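Local coordinates for protein REP-associated tyrosine transposase (Escherichia coli, PDB 4ER8) that binds repeated extragenic palindrome (REP) DNA and, as a transposase, cleaves and recombines the mosaic elements that contain it, at residues A[71-76]-A[96-101]; A[25-30]-A[88-93]. All coordinates share one frame; numbering follows the deposited sequence.

Contact 1: residues A[71-76]-A[96-101]. With nucleotides of chain B.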
loop_
_atom_site.group_PDB
_atom_site.type_symbol
_atom_site.label_atom_id
_atom_site.label_comp_id
_atom_site.label_asym_id
_atom_site.label_seq_id
_atom_site.Cartn_x
_atom_site.Cartn_y
_atom_site.Cartn_z
ATOM N N ASP A 71 6.727 13.869 -10.008
ATOM C CA ASP A 71 6.388 13.946 -8.593
ATOM C C ASP A 71 4.917 13.586 -8.298
ATOM O O ASP A 71 4.446 13.735 -7.170
ATOM C CB ASP A 71 6.744 15.337 -8.024
ATOM C CG ASP A 71 5.958 16.502 -8.703
ATOM O OD1 ASP A 71 5.070 16.239 -9.545
ATOM O OD2 ASP A 71 6.237 17.691 -8.414
ATOM N N ASP A 72 4.196 13.081 -9.292
ATOM C CA ASP A 72 2.739 13.098 -9.220
ATOM C C ASP A 72 2.097 11.805 -8.778
ATOM O O ASP A 72 1.403 11.146 -9.565
ATOM C CB ASP A 72 2.153 13.576 -10.541
ATOM C CG ASP A 72 0.627 13.704 -10.508
ATOM O OD1 ASP A 72 0.046 14.084 -11.566
ATOM O OD2 ASP A 72 -0.003 13.398 -9.452
ATOM N N PHE A 73 2.283 11.448 -7.508
ATOM C CA PHE A 73 1.530 10.305 -6.950
ATOM C C PHE A 73 0.030 10.597 -6.794
ATOM O O PHE A 73 -0.771 9.679 -6.694
ATOM C CB PHE A 73 2.115 9.859 -5.613
ATOM C CG PHE A 73 2.280 10.983 -4.622
ATOM C CD1 PHE A 73 1.190 11.412 -3.842
ATOM C CD2 PHE A 73 3.513 11.625 -4.485
ATOM C CE1 PHE A 73 1.328 12.450 -2.953
ATOM C CE2 PHE A 73 3.656 12.681 -3.607
ATOM C CZ PHE A 73 2.551 13.079 -2.811
ATOM N N SER A 74 -0.339 11.871 -6.779
ATOM C CA SER A 74 -1.732 12.253 -6.570
ATOM C C SER A 74 -2.634 11.672 -7.649
ATOM O O SER A 74 -3.551 10.854 -7.372
ATOM C CB SER A 74 -1.882 13.771 -6.486
ATOM O OG SER A 74 -1.427 14.271 -5.239
ATOM N N SER A 75 -2.328 12.045 -8.888
ATOM C CA SER A 75 -3.056 11.489 -10.038
ATOM C C SER A 75 -3.112 9.992 -9.958
ATOM O O SER A 75 -4.183 9.388 -10.075
ATOM C CB SER A 75 -2.349 11.899 -11.300
ATOM O OG SER A 75 -2.299 13.302 -11.347
ATOM N N ARG A 76 -1.947 9.386 -9.742
ATOM C CA ARG A 76 -1.872 7.956 -9.767
ATOM C C ARG A 76 -2.859 7.351 -8.782
ATOM O O ARG A 76 -3.553 6.417 -9.131
ATOM C CB ARG A 76 -0.434 7.469 -9.576
ATOM C CG ARG A 76 0.517 7.901 -10.730
ATOM C CD ARG A 76 1.960 7.510 -10.423
ATOM N NE ARG A 76 2.919 7.669 -11.515
ATOM C CZ ARG A 76 3.538 8.806 -11.861
ATOM N NH1 ARG A 76 3.272 9.951 -11.247
ATOM N NH2 ARG A 76 4.447 8.808 -12.845
ATOM N N PRO A 96 -11.378 9.069 2.195
ATOM C CA PRO A 96 -10.899 10.115 1.314
ATOM C C PRO A 96 -9.387 10.301 1.422
ATOM O O PRO A 96 -8.780 10.036 2.471
ATOM C CB PRO A 96 -11.624 11.366 1.866
ATOM C CG PRO A 96 -12.963 10.819 2.302
ATOM C CD PRO A 96 -12.557 9.502 2.972
ATOM N N ARG A 97 -8.811 10.791 0.331
ATOM C CA ARG A 97 -7.378 10.910 0.158
ATOM C C ARG A 97 -6.649 9.681 0.724
ATOM O O ARG A 97 -7.111 8.557 0.524
ATOM C CB ARG A 97 -6.911 12.243 0.706
ATOM C CG ARG A 97 -7.854 13.380 0.304
ATOM C CD ARG A 97 -7.435 14.709 0.899
ATOM N NE ARG A 97 -6.127 15.129 0.413
ATOM C CZ ARG A 97 -5.502 16.247 0.762
ATOM N NH1 ARG A 97 -6.082 17.097 1.591
ATOM N NH2 ARG A 97 -4.308 16.534 0.251
ATOM N N PHE A 98 -5.511 9.899 1.391
ATOM C CA PHE A 98 -4.590 8.826 1.786
ATOM C C PHE A 98 -3.401 9.407 2.567
ATOM O O PHE A 98 -3.099 10.607 2.457
ATOM C CB PHE A 98 -4.056 8.095 0.548
ATOM C CG PHE A 98 -3.379 9.004 -0.433
ATOM C CD1 PHE A 98 -2.004 9.262 -0.336
ATOM C CD2 PHE A 98 -4.099 9.601 -1.485
ATOM C CE1 PHE A 98 -1.362 10.126 -1.237
ATOM C CE2 PHE A 98 -3.449 10.448 -2.408
ATOM C CZ PHE A 98 -2.084 10.731 -2.261
ATOM N N TRP A 99 -2.709 8.547 3.321
ATOM C CA TRP A 99 -1.542 8.935 4.067
ATOM C C TRP A 99 -0.308 8.803 3.199
ATOM O O TRP A 99 -0.146 7.803 2.520
ATOM C CB TRP A 99 -1.426 8.063 5.321
ATOM C CG TRP A 99 -0.112 8.216 6.063
ATOM C CD1 TRP A 99 1.017 7.442 5.927
ATOM C CD2 TRP A 99 0.187 9.188 7.056
ATOM N NE1 TRP A 99 2.003 7.884 6.771
ATOM C CE2 TRP A 99 1.528 8.967 7.465
ATOM C CE3 TRP A 99 -0.544 10.232 7.645
ATOM C CZ2 TRP A 99 2.153 9.756 8.446
ATOM C CZ3 TRP A 99 0.088 11.037 8.605
ATOM C CH2 TRP A 99 1.418 10.788 8.997
ATOM N N GLU A 100 0.565 9.818 3.239
ATOM C CA GLU A 100 1.791 9.868 2.427
ATOM C C GLU A 100 2.980 10.201 3.283
ATOM O O GLU A 100 2.950 11.163 4.089
ATOM C CB GLU A 100 1.712 10.947 1.359
ATOM C CG GLU A 100 3.117 11.342 0.710
ATOM C CD GLU A 100 3.804 12.516 1.422
ATOM O OE1 GLU A 100 4.940 12.383 1.951
ATOM O OE2 GLU A 100 3.171 13.585 1.473
ATOM N N HIS A 101 4.057 9.448 3.096
ATOM C CA HIS A 101 5.285 9.775 3.772
ATOM C C HIS A 101 6.492 9.522 2.891
ATOM O O HIS A 101 6.686 8.407 2.342
ATOM C CB HIS A 101 5.407 9.035 5.107
ATOM C CG HIS A 101 6.804 9.029 5.662
ATOM N ND1 HIS A 101 7.315 10.080 6.401
ATOM C CD2 HIS A 101 7.800 8.113 5.560
ATOM C CE1 HIS A 101 8.567 9.807 6.729
ATOM N NE2 HIS A 101 8.881 8.613 6.245
ATOM P P DC B 31 -3.810 14.441 -2.813
ATOM O OP1 DC B 31 -2.394 14.096 -2.885
ATOM O OP2 DC B 31 -4.632 14.105 -1.665
ATOM O "O5'" DC B 31 -3.905 16.010 -3.064
ATOM C "C5'" DC B 31 -3.146 16.714 -4.080
ATOM C "C4'" DC B 31 -3.309 18.224 -3.897
ATOM O "O4'" DC B 31 -4.718 18.499 -4.124
ATOM C "C3'" DC B 31 -2.988 18.770 -2.486
ATOM O "O3'" DC B 31 -1.987 19.663 -2.704
ATOM C "C2'" DC B 31 -4.223 19.530 -2.040
ATOM C "C1'" DC B 31 -5.125 19.525 -3.265
ATOM N N1 DC B 31 -6.478 19.124 -2.908
ATOM C C2 DC B 31 -7.516 20.030 -3.045
ATOM O O2 DC B 31 -7.193 21.146 -3.482
ATOM N N3 DC B 31 -8.772 19.624 -2.698
ATOM C C4 DC B 31 -9.028 18.383 -2.231
ATOM N N4 DC B 31 -10.292 17.971 -1.890
ATOM C C5 DC B 31 -7.954 17.469 -2.074
ATOM C C6 DC B 31 -6.723 17.866 -2.421
ATOM P P DT B 2 3.768 16.781 11.973
ATOM O OP1 DT B 2 3.151 17.496 13.128
ATOM O OP2 DT B 2 4.318 15.428 12.193
ATOM O "O5'" DT B 2 2.635 16.704 10.864
ATOM C "C5'" DT B 2 1.631 17.677 10.725
ATOM C "C4'" DT B 2 0.727 17.133 9.621
ATOM O "O4'" DT B 2 1.603 16.500 8.644
ATOM C "C3'" DT B 2 -0.268 16.059 10.062
ATOM O "O3'" DT B 2 -1.378 16.172 9.253
ATOM C "C2'" DT B 2 0.439 14.792 9.630
ATOM C "C1'" DT B 2 1.141 15.211 8.346
ATOM N N1 DT B 2 2.236 14.273 7.929
ATOM C C2 DT B 2 2.153 13.610 6.713
ATOM O O2 DT B 2 1.261 13.754 5.910
ATOM N N3 DT B 2 3.179 12.750 6.414
ATOM C C4 DT B 2 4.268 12.434 7.197
ATOM O O4 DT B 2 5.128 11.606 6.834
ATOM C C5 DT B 2 4.315 13.133 8.467
ATOM C C7 DT B 2 5.495 12.883 9.408
ATOM C C6 DT B 2 3.309 14.006 8.762
ATOM O "O5'" DG B 1 8.761 17.151 10.437
ATOM C "C5'" DG B 1 7.921 18.303 10.741
ATOM C "C4'" DG B 1 6.697 18.438 9.855
ATOM O "O4'" DG B 1 7.045 18.209 8.426
ATOM C "C3'" DG B 1 5.608 17.412 10.154
ATOM O "O3'" DG B 1 4.887 17.749 11.309
ATOM C "C2'" DG B 1 4.806 17.551 8.853
ATOM C "C1'" DG B 1 5.905 17.678 7.786
ATOM N N9 DG B 1 6.414 16.446 7.257
ATOM C C8 DG B 1 7.549 15.801 7.710
ATOM N N7 DG B 1 7.784 14.673 7.037
ATOM C C5 DG B 1 6.783 14.593 6.069
ATOM C C6 DG B 1 6.575 13.628 5.057
ATOM O O6 DG B 1 7.278 12.616 4.848
ATOM N N1 DG B 1 5.439 13.891 4.256
ATOM C C2 DG B 1 4.645 14.994 4.470
ATOM N N2 DG B 1 3.599 15.104 3.656
ATOM N N3 DG B 1 4.839 15.926 5.428
ATOM C C4 DG B 1 5.919 15.670 6.197
#
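Phe73, in the first turn of helix 73-87, meets Phe98 just ahead of strand 99-102 at the ring edges, Phe73 CD1 lying 3.7 Å from Phe98 CZ. The Phe73 ring also reaches the CG of Glu100. Asp72 caps the helix by accepting from Ser75 N. Strand 99-102 is an outer strand of the four-stranded antiparallel sheet of this HUH transposase, and here it reads the DNA: Glu100 OE1 accepts from DG1 N1 and OE2 from DG1 N2, both of chain B, in nearly straight hydrogen bonds, while Glu100 O accepts from DT2 N3 of chain B at 2.8 Å. Beside the rings, Ser74 OG donates to DC31 OP1 of chain B at 2.6 Å. From Arg97, CB, CG and CD pass DC31 OP2 of chain B at 3.8 Å each, chi3 (63°) bends the chain, NE bonds OP2 at 2.8 Å, NH2 adds weak bonds to OP2 and O5', and DC31 C6 lies over the centre of one guanidinium face, the base tilted against it rather than stacked flat. A leucine here would probably leave DC31 OP2 without these side-chain donors and take the guanidinium away from C6 of the base.

Contact 2: residues A[25-30]-A[88-93]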
loop_
_atom_site.group_PDB
_atom_site.type_symbol
_atom_site.label_atom_id
_atom_site.label_comp_id
_atom_site.label_asym_id
_atom_site.label_seq_id
_atom_site.Cartn_x
_atom_site.Cartn_y
_atom_site.Cartn_z
ATOM N N SER A 25 -15.369 -4.488 6.111
ATOM C CA SER A 25 -15.297 -4.859 4.690
ATOM C C SER A 25 -14.216 -5.893 4.423
ATOM O O SER A 25 -13.259 -5.997 5.186
ATOM C CB SER A 25 -15.035 -3.625 3.851
ATOM O OG SER A 25 -14.989 -3.929 2.476
ATOM N N GLN A 26 -14.378 -6.678 3.359
ATOM C CA GLN A 26 -13.335 -7.636 2.911
ATOM C C GLN A 26 -13.220 -7.562 1.428
ATOM O O GLN A 26 -12.672 -8.461 0.763
ATOM C CB GLN A 26 -13.666 -9.063 3.274
ATOM C CG GLN A 26 -13.793 -9.306 4.755
ATOM C CD GLN A 26 -13.549 -10.745 5.086
ATOM O OE1 GLN A 26 -13.797 -11.184 6.212
ATOM N NE2 GLN A 26 -13.023 -11.499 4.104
ATOM N N LEU A 27 -13.750 -6.460 0.928
ATOM C CA LEU A 27 -13.759 -6.144 -0.443
ATOM C C LEU A 27 -12.376 -6.146 -1.129
ATOM O O LEU A 27 -12.273 -6.554 -2.273
ATOM C CB LEU A 27 -14.450 -4.801 -0.579
ATOM C CG LEU A 27 -14.576 -4.322 -2.016
ATOM C CD1 LEU A 27 -15.880 -4.856 -2.669
ATOM C CD2 LEU A 27 -14.530 -2.843 -2.016
ATOM N N LEU A 28 -11.310 -5.680 -0.480
ATOM C CA LEU A 28 -10.020 -5.567 -1.186
ATOM C C LEU A 28 -9.445 -6.972 -1.400
ATOM O O LEU A 28 -8.604 -7.232 -2.272
ATOM C CB LEU A 28 -9.032 -4.658 -0.451
ATOM C CG LEU A 28 -9.327 -3.162 -0.309
ATOM C CD1 LEU A 28 -8.106 -2.401 0.209
ATOM C CD2 LEU A 28 -9.802 -2.582 -1.626
ATOM N N THR A 29 -9.954 -7.884 -0.597
ATOM C CA THR A 29 -9.505 -9.230 -0.618
ATOM C C THR A 29 -10.376 -10.037 -1.593
ATOM O O THR A 29 -9.872 -10.541 -2.609
ATOM C CB THR A 29 -9.456 -9.730 0.814
ATOM O OG1 THR A 29 -8.080 -9.938 1.141
ATOM C CG2 THR A 29 -10.272 -11.017 1.033
ATOM N N THR A 30 -11.678 -10.092 -1.304
ATOM C CA THR A 30 -12.669 -10.745 -2.148
ATOM C C THR A 30 -12.465 -10.342 -3.617
ATOM O O THR A 30 -12.299 -11.206 -4.489
ATOM C CB THR A 30 -14.090 -10.424 -1.612
ATOM O OG1 THR A 30 -14.231 -11.004 -0.299
ATOM C CG2 THR A 30 -15.198 -10.948 -2.535
ATOM N N CYS A 88 -16.129 -2.359 -9.405
ATOM C CA CYS A 88 -17.032 -3.079 -8.514
ATOM C C CYS A 88 -18.346 -2.341 -8.327
ATOM O O CYS A 88 -19.202 -2.774 -7.552
ATOM C CB CYS A 88 -16.376 -3.339 -7.166
ATOM S SG CYS A 88 -15.872 -1.839 -6.336
ATOM N N GLY A 89 -18.481 -1.223 -9.036
ATOM C CA GLY A 89 -19.719 -0.446 -9.087
ATOM C C GLY A 89 -20.270 0.021 -7.752
ATOM O O GLY A 89 -21.423 0.458 -7.679
ATOM N N LEU A 90 -19.463 -0.070 -6.693
ATOM C CA LEU A 90 -19.882 0.400 -5.361
ATOM C C LEU A 90 -19.545 1.878 -5.196
ATOM O O LEU A 90 -18.654 2.391 -5.877
ATOM C CB LEU A 90 -19.287 -0.474 -4.249
ATOM C CG LEU A 90 -20.142 -1.650 -3.731
ATOM C CD1 LEU A 90 -20.585 -2.574 -4.859
ATOM C CD2 LEU A 90 -19.456 -2.465 -2.643
ATOM N N LYS A 91 -20.276 2.585 -4.345
ATOM C CA LYS A 91 -20.092 4.040 -4.255
ATOM C C LYS A 91 -19.534 4.392 -2.901
ATOM O O LYS A 91 -19.937 3.778 -1.897
ATOM C CB LYS A 91 -21.415 4.805 -4.449
ATOM C CG LYS A 91 -22.029 4.700 -5.843
ATOM C CD LYS A 91 -23.145 3.628 -5.904
ATOM C CE LYS A 91 -23.541 3.307 -7.353
ATOM N NZ LYS A 91 -23.778 4.544 -8.175
ATOM N N ASN A 92 -18.610 5.368 -2.879
ATOM C CA ASN A 92 -18.099 5.934 -1.626
ATOM C C ASN A 92 -17.458 4.906 -0.670
ATOM O O ASN A 92 -17.687 4.916 0.537
ATOM C CB ASN A 92 -19.222 6.692 -0.904
ATOM C CG ASN A 92 -18.748 7.333 0.390
ATOM O OD1 ASN A 92 -17.603 7.807 0.478
ATOM N ND2 ASN A 92 -19.616 7.337 1.415
ATOM N N ILE A 93 -16.640 4.022 -1.214
ATOM C CA ILE A 93 -15.996 3.006 -0.383
ATOM C C ILE A 93 -14.709 3.465 0.319
ATOM O O ILE A 93 -14.393 2.959 1.384
ATOM C CB ILE A 93 -15.684 1.746 -1.205
ATOM C CG1 ILE A 93 -14.694 2.077 -2.348
ATOM C CG2 ILE A 93 -17.000 1.121 -1.691
ATOM C CD1 ILE A 93 -14.421 0.933 -3.332
#
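Leu27 meets Leu90 and Ile93 through its two methyl branches, in a small apolar contact at the protein surface. Segment 25-30 begins with Ser25, whose OG accepts from Leu27 N at 3.2 Å, an ST turn that folds the chain just as the short helix 27-30 starts. Gln26 holds the N-cap position, and its carbonyl oxygen is shared by three donors: Thr29 N, Thr30 N at 2.8 Å, and Thr30 OG1, which comes from above the carbonyl plane. Leu27, the first helical residue, points toward segment 88-93. Its CG is anti to the backbone N (chi1 -179°), which carries the branched end toward that segment. There CD2 touches Ile93 CD1 at 4.0 Å, the two side chains crossing at about a right angle, and CD1 approaches Leu90 CD2 at 4.3 Å. Leu28, next in the helix and buried, packs on Leu20, Trp94 and Phe84. On the other segment, Gly89 takes positive phi and leads the chain out of helix 73-87 into the loop that presents Leu90 and Ile93. Phe84 of that helix touches Leu27, Leu28 and Ile93 alike, and backbone hydrogen bonds of Leu28 with Pro57 and of Ile93 with Arg21 tie the two segments to the loops that border strands 49-55, 59-65 and 13-19.

How the contacts relate
From the N terminus the chain runs through strand 13-19 and reaches segment 25-30, the first half of contact 2. Helix 32-45 and the hairpin of strands 49-55 and 59-65 follow before segment 71-76 opens contact 1 at the start of helix 73-87. That helix ends at segment 88-93, which closes contact 2 over 57 intervening residues; only then does segment 96-101 close contact 1 over 19. The two loops therefore cross, the rest of helix 73-87 lying within both. Contact 1 joins the first turn of the helix to outer strand 99-102 and the residue just before it, and contact 2 joins the loop after the helix to helix 27-30, their centres 20 Å apart.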